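Side-chain contacts in uncharacterized protein (Bacteroides eggerthii DSM 20697, PDB 4ECO), which is of unknown function but, as a leucine-rich repeat protein, probably binds other proteins: residues R142-Y145 with Q146-V150; T182-D185 with T186-G189; K450-S454 with T455-L459. One frame throughout, in Å; residues are numbered along the deposited sequence.

Contact 1: residues R142-Y145 with Q146-V150; sequences RMHY and QKTFV
The backbone carbonyl O of H144 is gripped twice by T148. The hydroxyl OG1 of T148 gives its proton to H144 O at 2.6 Å. The amide N of T148 reaches H144 O too, at 3.2 Å, from the opposite face of the carbonyl plane. One threonine thus brackets the acceptor with hydroxyl and amide. With chi1 at -47°, OG1 sits beside its own backbone N, close enough for both to reach the same carbonyl. The same hydroxyl lies over one face of the H144 imidazole. That ring is held at both nitrogens: NE2 bonds E121, and ND1 bonds H115.

Two straighter backbone bonds carry the turn, from K147 N to M143 O (2.9 Å) and from F149 N to Y145 O (2.8 Å). Selenomethionine M143 and Q146 run side by side in the same direction, and CE of M143 meets CG of Q146 at 3.5 Å.

On another side of the helix the Y145 ring takes most of the apolar contact. The F149 side chain crosses that of Y145 at about a right angle and sets its CD2 over one face of the ring, 3.4 Å from Y145 CE2; the ring planes make 40°, an oblique pair. F149 CB adds a CH-pi contact over the Y145 ring. Y145 CG is anti to the backbone N (chi1 -174°), and this swings the ring along the helix to where CG2 of V150 meets CE1 of Y145 at 3.9 Å.

These are neighbours three to five residues apart in and beside the short helix 144-149. Its buried side chains rest on strands 277-279, 309-311 and 334-336, consecutive parallel strands of the kind that line the concave face of a leucine-rich repeat solenoid.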
# COMPACT_ATOMS: atom_id res chain seq x y z
N ARG A 142 -9.96 10.50 1.64
CA ARG A 142 -8.54 10.77 1.82
C ARG A 142 -7.71 9.48 1.68
O ARG A 142 -6.64 9.50 1.07
CB ARG A 142 -8.28 11.41 3.20
CG ARG A 142 -8.54 12.90 3.27
CD ARG A 142 -7.98 13.50 4.54
NE ARG A 142 -7.73 14.93 4.38
CZ ARG A 142 -7.37 15.75 5.37
NH1 ARG A 142 -7.22 15.29 6.60
NH2 ARG A 142 -7.17 17.04 5.12
N MSE A 143 -8.25 8.36 2.20
CA MSE A 143 -7.63 7.03 2.20
C MSE A 143 -7.82 6.28 0.89
O MSE A 143 -7.34 5.15 0.78
CB MSE A 143 -8.25 6.16 3.33
CG MSE A 143 -8.01 6.71 4.73
SE MSE A 143 -6.16 7.11 5.11
CE MSE A 143 -5.42 5.30 4.95
N HIS A 144 -8.53 6.87 -0.10
CA HIS A 144 -8.81 6.21 -1.38
C HIS A 144 -7.53 5.85 -2.13
O HIS A 144 -7.49 4.75 -2.67
CB HIS A 144 -9.74 7.03 -2.29
CG HIS A 144 -10.14 6.30 -3.53
ND1 HIS A 144 -9.27 6.14 -4.60
CD2 HIS A 144 -11.31 5.67 -3.82
CE1 HIS A 144 -9.92 5.41 -5.48
NE2 HIS A 144 -11.16 5.11 -5.06
N TYR A 145 -6.52 6.76 -2.21
CA TYR A 145 -5.31 6.44 -2.96
C TYR A 145 -4.59 5.31 -2.26
O TYR A 145 -4.12 4.36 -2.92
CB TYR A 145 -4.38 7.65 -3.14
CG TYR A 145 -3.19 7.38 -4.05
CD1 TYR A 145 -1.99 6.88 -3.54
CD2 TYR A 145 -3.24 7.65 -5.41
CE1 TYR A 145 -0.89 6.65 -4.36
CE2 TYR A 145 -2.14 7.43 -6.24
CZ TYR A 145 -0.98 6.92 -5.71
OH TYR A 145 0.09 6.71 -6.53
N GLN A 146 -4.55 5.37 -0.92
CA GLN A 146 -3.91 4.41 -0.05
C GLN A 146 -4.49 3.00 -0.25
O GLN A 146 -3.72 2.08 -0.54
CB GLN A 146 -4.04 4.85 1.42
CG GLN A 146 -3.31 3.98 2.45
CD GLN A 146 -1.81 3.97 2.33
OE1 GLN A 146 -1.19 4.90 1.81
NE2 GLN A 146 -1.20 2.91 2.82
N LYS A 147 -5.83 2.84 -0.16
CA LYS A 147 -6.45 1.53 -0.32
C LYS A 147 -6.27 0.99 -1.74
O LYS A 147 -6.13 -0.22 -1.89
CB LYS A 147 -7.95 1.50 0.08
CG LYS A 147 -8.89 2.50 -0.61
CD LYS A 147 -10.39 2.22 -0.30
CE LYS A 147 -11.35 3.37 -0.63
NZ LYS A 147 -11.35 4.46 0.41
N THR A 148 -6.20 1.87 -2.74
CA THR A 148 -6.13 1.47 -4.15
C THR A 148 -4.73 1.08 -4.61
O THR A 148 -4.60 0.06 -5.33
CB THR A 148 -6.65 2.59 -5.08
OG1 THR A 148 -7.88 3.05 -4.55
CG2 THR A 148 -6.88 2.11 -6.53
N PHE A 149 -3.71 1.89 -4.27
CA PHE A 149 -2.37 1.67 -4.79
C PHE A 149 -1.28 1.37 -3.77
O PHE A 149 -0.15 1.06 -4.20
CB PHE A 149 -1.92 2.93 -5.55
CG PHE A 149 -2.81 3.34 -6.69
CD1 PHE A 149 -2.76 2.67 -7.91
CD2 PHE A 149 -3.72 4.39 -6.55
CE1 PHE A 149 -3.57 3.05 -8.97
CE2 PHE A 149 -4.51 4.79 -7.62
CZ PHE A 149 -4.44 4.11 -8.82
N VAL A 150 -1.56 1.49 -2.44
CA VAL A 150 -0.47 1.37 -1.46
C VAL A 150 -0.68 0.19 -0.47
O VAL A 150 0.26 -0.59 -0.23
CB VAL A 150 -0.27 2.71 -0.69
CG1 VAL A 150 0.98 2.69 0.16
CG2 VAL A 150 -0.25 3.91 -1.63

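Contact 2: residues T182-D185 with T186-G189; sequences TLKD and TQIG
L183 and K184 meet Q187 and I188 round a beta turn in the surface loop between helix 160-168 and strand 194-198. D185 and T186 are its two corner residues, both with helical backbone angles. The turn is closed by the bond from Q187 N to K184 O, at 2.7 Å. The donor stands above the carbonyl plane. A weak bond from I188 N reaches the same oxygen.

The Q187 side chain closes the loop a second time. Its CG lies beside the backbone N, anti to the carbonyl carbon (chi1 -65°), and the chain then runs extended. This carries the amide back to the start of the turn. OE1 of Q187 accepts from K184 N at 2.9 Å in a nearly straight bond (172°). The donor is tilted only slightly from the plane of the side-chain carbonyl. K184 is thus tied to Q187 through both its backbone N and its backbone O. Its CB and CG both pass 3.8 Å from OE1 of Q187, and the chain beyond CG runs extended and leads away.

L183 holds its CG beside its own backbone N (chi1 -74°), which directs its two methyls to two partners. CD2 lies against the Q187 amide, 3.6 Å from Q187 CD. CD1 turns to I188 instead and meets its CG1 at 4.1 Å. N258 bonds both Q187 O and G189 N, just past the turn. The carboxylate of D185 makes a long, weak ion pair with R284, and the I188 side chain touches R284 as well. D185 and I188 lie side by side and point the same way, with OD2 of D185 3.9 Å from the terminal methyl CD1 of I188.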
# COMPACT_ATOMS: atom_id res chain seq x y z
N THR A 182 -1.27 -2.01 -9.38
CA THR A 182 0.05 -1.56 -9.78
C THR A 182 -0.12 -0.97 -11.16
O THR A 182 -0.65 -1.63 -12.06
CB THR A 182 1.11 -2.67 -9.72
OG1 THR A 182 1.14 -3.24 -8.41
CG2 THR A 182 2.51 -2.15 -10.12
N LEU A 183 0.31 0.29 -11.33
CA LEU A 183 0.21 0.91 -12.63
C LEU A 183 1.15 0.28 -13.63
O LEU A 183 2.32 0.02 -13.32
CB LEU A 183 0.51 2.41 -12.58
CG LEU A 183 -0.50 3.34 -11.99
CD1 LEU A 183 -0.15 4.74 -12.36
CD2 LEU A 183 -1.90 3.06 -12.50
N LYS A 184 0.63 0.09 -14.84
CA LYS A 184 1.39 -0.37 -16.00
C LYS A 184 2.04 0.89 -16.59
O LYS A 184 1.38 1.94 -16.60
CB LYS A 184 0.46 -1.11 -16.98
CG LYS A 184 -0.32 -2.25 -16.33
CD LYS A 184 -1.32 -2.92 -17.26
CE LYS A 184 -2.00 -4.09 -16.57
NZ LYS A 184 -2.68 -5.00 -17.54
N ASP A 185 3.32 0.83 -17.03
CA ASP A 185 4.01 2.02 -17.56
C ASP A 185 3.27 2.65 -18.77
O ASP A 185 3.56 3.79 -19.14
CB ASP A 185 5.47 1.71 -17.91
CG ASP A 185 6.34 1.60 -16.66
OD1 ASP A 185 6.25 0.56 -15.96
OD2 ASP A 185 7.04 2.59 -16.33
N THR A 186 2.26 1.95 -19.30
CA THR A 186 1.37 2.42 -20.35
C THR A 186 0.46 3.51 -19.77
O THR A 186 0.15 4.49 -20.46
CB THR A 186 0.53 1.24 -20.89
OG1 THR A 186 1.30 0.02 -20.90
CG2 THR A 186 -0.09 1.53 -22.24
N GLN A 187 0.02 3.33 -18.50
CA GLN A 187 -0.84 4.28 -17.80
C GLN A 187 -0.06 5.50 -17.32
O GLN A 187 -0.66 6.57 -17.19
CB GLN A 187 -1.54 3.62 -16.61
CG GLN A 187 -2.52 2.52 -16.97
CD GLN A 187 -2.92 1.75 -15.73
OE1 GLN A 187 -2.18 0.89 -15.22
NE2 GLN A 187 -4.09 2.06 -15.21
N ILE A 188 1.26 5.36 -17.02
CA ILE A 188 2.07 6.50 -16.56
C ILE A 188 2.28 7.45 -17.72
O ILE A 188 2.92 7.08 -18.71
CB ILE A 188 3.40 6.09 -15.89
CG1 ILE A 188 3.15 5.12 -14.73
CG2 ILE A 188 4.13 7.36 -15.41
CD1 ILE A 188 4.37 4.42 -14.19
N GLY A 189 1.70 8.64 -17.61
CA GLY A 189 1.76 9.66 -18.65
C GLY A 189 0.59 9.61 -19.63
O GLY A 189 0.54 10.37 -20.60

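Contact 3: residues K450-S454 with T455-L459; sequences KELFS and TGSPL
A Schellman motif ends the helix 451-454, with G456 at positive phi (77°) as the first residue to leave helical angles. S457 N reaches back to L452 O at 3.1 Å, nearly along the C=O axis, and G456 N bonds F453 O at 3.0 Å from above the carbonyl plane.

Two hydroxyls reinforce the cap. OG1 of T455 donates to E451 O at 2.7 Å in the carbonyl plane. Its chi1 of 55° places it between the backbone N and carbonyl carbon, facing the last turn. OG of S457 donates to L452 O at 2.7 Å on a lone pair, so L452 O takes two bonds from one serine. That hydroxyl also bonds I433 N. A valine in place of T455 would probably leave E451 O relying on the weak bond from the backbone N here.

Beside these bonds, CD1 of L459 fits against CB of L452 and CE1 of F453, 4.0 Å from each. It meets the phenyl ring obliquely. L452 and L459 both touch I438 of strand 435-439. The hydroxyls add second donors to last-turn carbonyls already met by the T455 and S457 amides, while the leucines bind the exit loop to the repeat core.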
# COMPACT_ATOMS: atom_id res chain seq x y z
N LYS A 450 17.48 -14.39 16.23
CA LYS A 450 17.16 -14.68 17.63
C LYS A 450 16.78 -13.42 18.40
O LYS A 450 15.89 -13.47 19.26
CB LYS A 450 18.36 -15.38 18.33
CG LYS A 450 18.12 -15.71 19.81
CD LYS A 450 19.24 -16.51 20.49
CE LYS A 450 19.00 -16.62 21.98
NZ LYS A 450 19.86 -17.65 22.62
N GLU A 451 17.44 -12.29 18.10
CA GLU A 451 17.23 -11.02 18.77
C GLU A 451 15.77 -10.51 18.63
O GLU A 451 15.36 -9.66 19.41
CB GLU A 451 18.22 -9.96 18.26
CG GLU A 451 19.68 -10.31 18.52
CD GLU A 451 20.43 -11.15 17.50
OE1 GLU A 451 19.81 -11.63 16.51
OE2 GLU A 451 21.66 -11.31 17.68
N LEU A 452 14.98 -11.05 17.71
CA LEU A 452 13.57 -10.68 17.59
C LEU A 452 12.79 -11.24 18.75
O LEU A 452 11.91 -10.59 19.29
CB LEU A 452 12.98 -11.19 16.25
CG LEU A 452 13.33 -10.43 14.98
CD1 LEU A 452 12.86 -11.21 13.77
CD2 LEU A 452 12.69 -9.05 14.96
N PHE A 453 13.17 -12.47 19.14
CA PHE A 453 12.55 -13.26 20.18
C PHE A 453 13.13 -12.92 21.56
O PHE A 453 12.35 -12.78 22.51
CB PHE A 453 12.69 -14.76 19.85
CG PHE A 453 12.03 -15.07 18.52
CD1 PHE A 453 10.65 -15.22 18.42
CD2 PHE A 453 12.78 -15.10 17.34
CE1 PHE A 453 10.03 -15.44 17.18
CE2 PHE A 453 12.16 -15.30 16.10
CZ PHE A 453 10.79 -15.47 16.03
N SER A 454 14.47 -12.75 21.68
CA SER A 454 15.07 -12.41 22.98
C SER A 454 14.57 -11.04 23.49
O SER A 454 14.43 -10.87 24.69
CB SER A 454 16.60 -12.46 22.94
OG SER A 454 17.19 -11.45 22.13
N THR A 455 14.21 -10.11 22.60
CA THR A 455 13.68 -8.80 22.99
C THR A 455 12.18 -8.84 23.32
O THR A 455 11.64 -7.84 23.81
CB THR A 455 13.94 -7.78 21.90
OG1 THR A 455 13.39 -8.28 20.68
CG2 THR A 455 15.41 -7.47 21.75
N GLY A 456 11.55 -9.99 23.06
CA GLY A 456 10.14 -10.23 23.34
C GLY A 456 9.18 -9.59 22.36
O GLY A 456 8.19 -8.99 22.78
N SER A 457 9.47 -9.71 21.06
CA SER A 457 8.58 -9.18 20.03
C SER A 457 7.31 -10.04 20.03
O SER A 457 7.42 -11.26 20.19
CB SER A 457 9.27 -9.15 18.66
OG SER A 457 10.45 -8.37 18.73
N PRO A 458 6.11 -9.43 19.98
CA PRO A 458 4.88 -10.23 20.08
C PRO A 458 4.54 -10.91 18.75
O PRO A 458 3.40 -10.84 18.27
CB PRO A 458 3.83 -9.20 20.51
CG PRO A 458 4.31 -7.92 19.96
CD PRO A 458 5.80 -7.98 19.88
N LEU A 459 5.52 -11.59 18.17
CA LEU A 459 5.39 -12.26 16.88
C LEU A 459 4.55 -13.54 16.93
O LEU A 459 4.90 -14.49 17.63
CB LEU A 459 6.77 -12.59 16.31
CG LEU A 459 7.61 -11.41 15.89
CD1 LEU A 459 9.04 -11.81 15.72
CD2 LEU A 459 7.05 -10.74 14.65

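Contacts 1 and 3 are buried; contact 2 lies mostly at the surface. Contacts 1 and 2 are neighbours in the long segment between strands 109-111 and 210-214, and they touch where CE1 of F149 packs on CD2 of L183 at 3.9 Å. Contact 3 stands apart, its centre about 32 Å from that of contact 1 and about 40 Å from that of contact 2, in a later part of the solenoid. Hydroxyl-to-carbonyl bonds appear in contacts 1 and 3, within a helix and at a helix end. Contact 2 has no helix and uses a side-chain amide. The apolar part of contact 1 centres on the Y145–F149 ring pair; that of contact 3 is a leucine methyl set against L452 and F453.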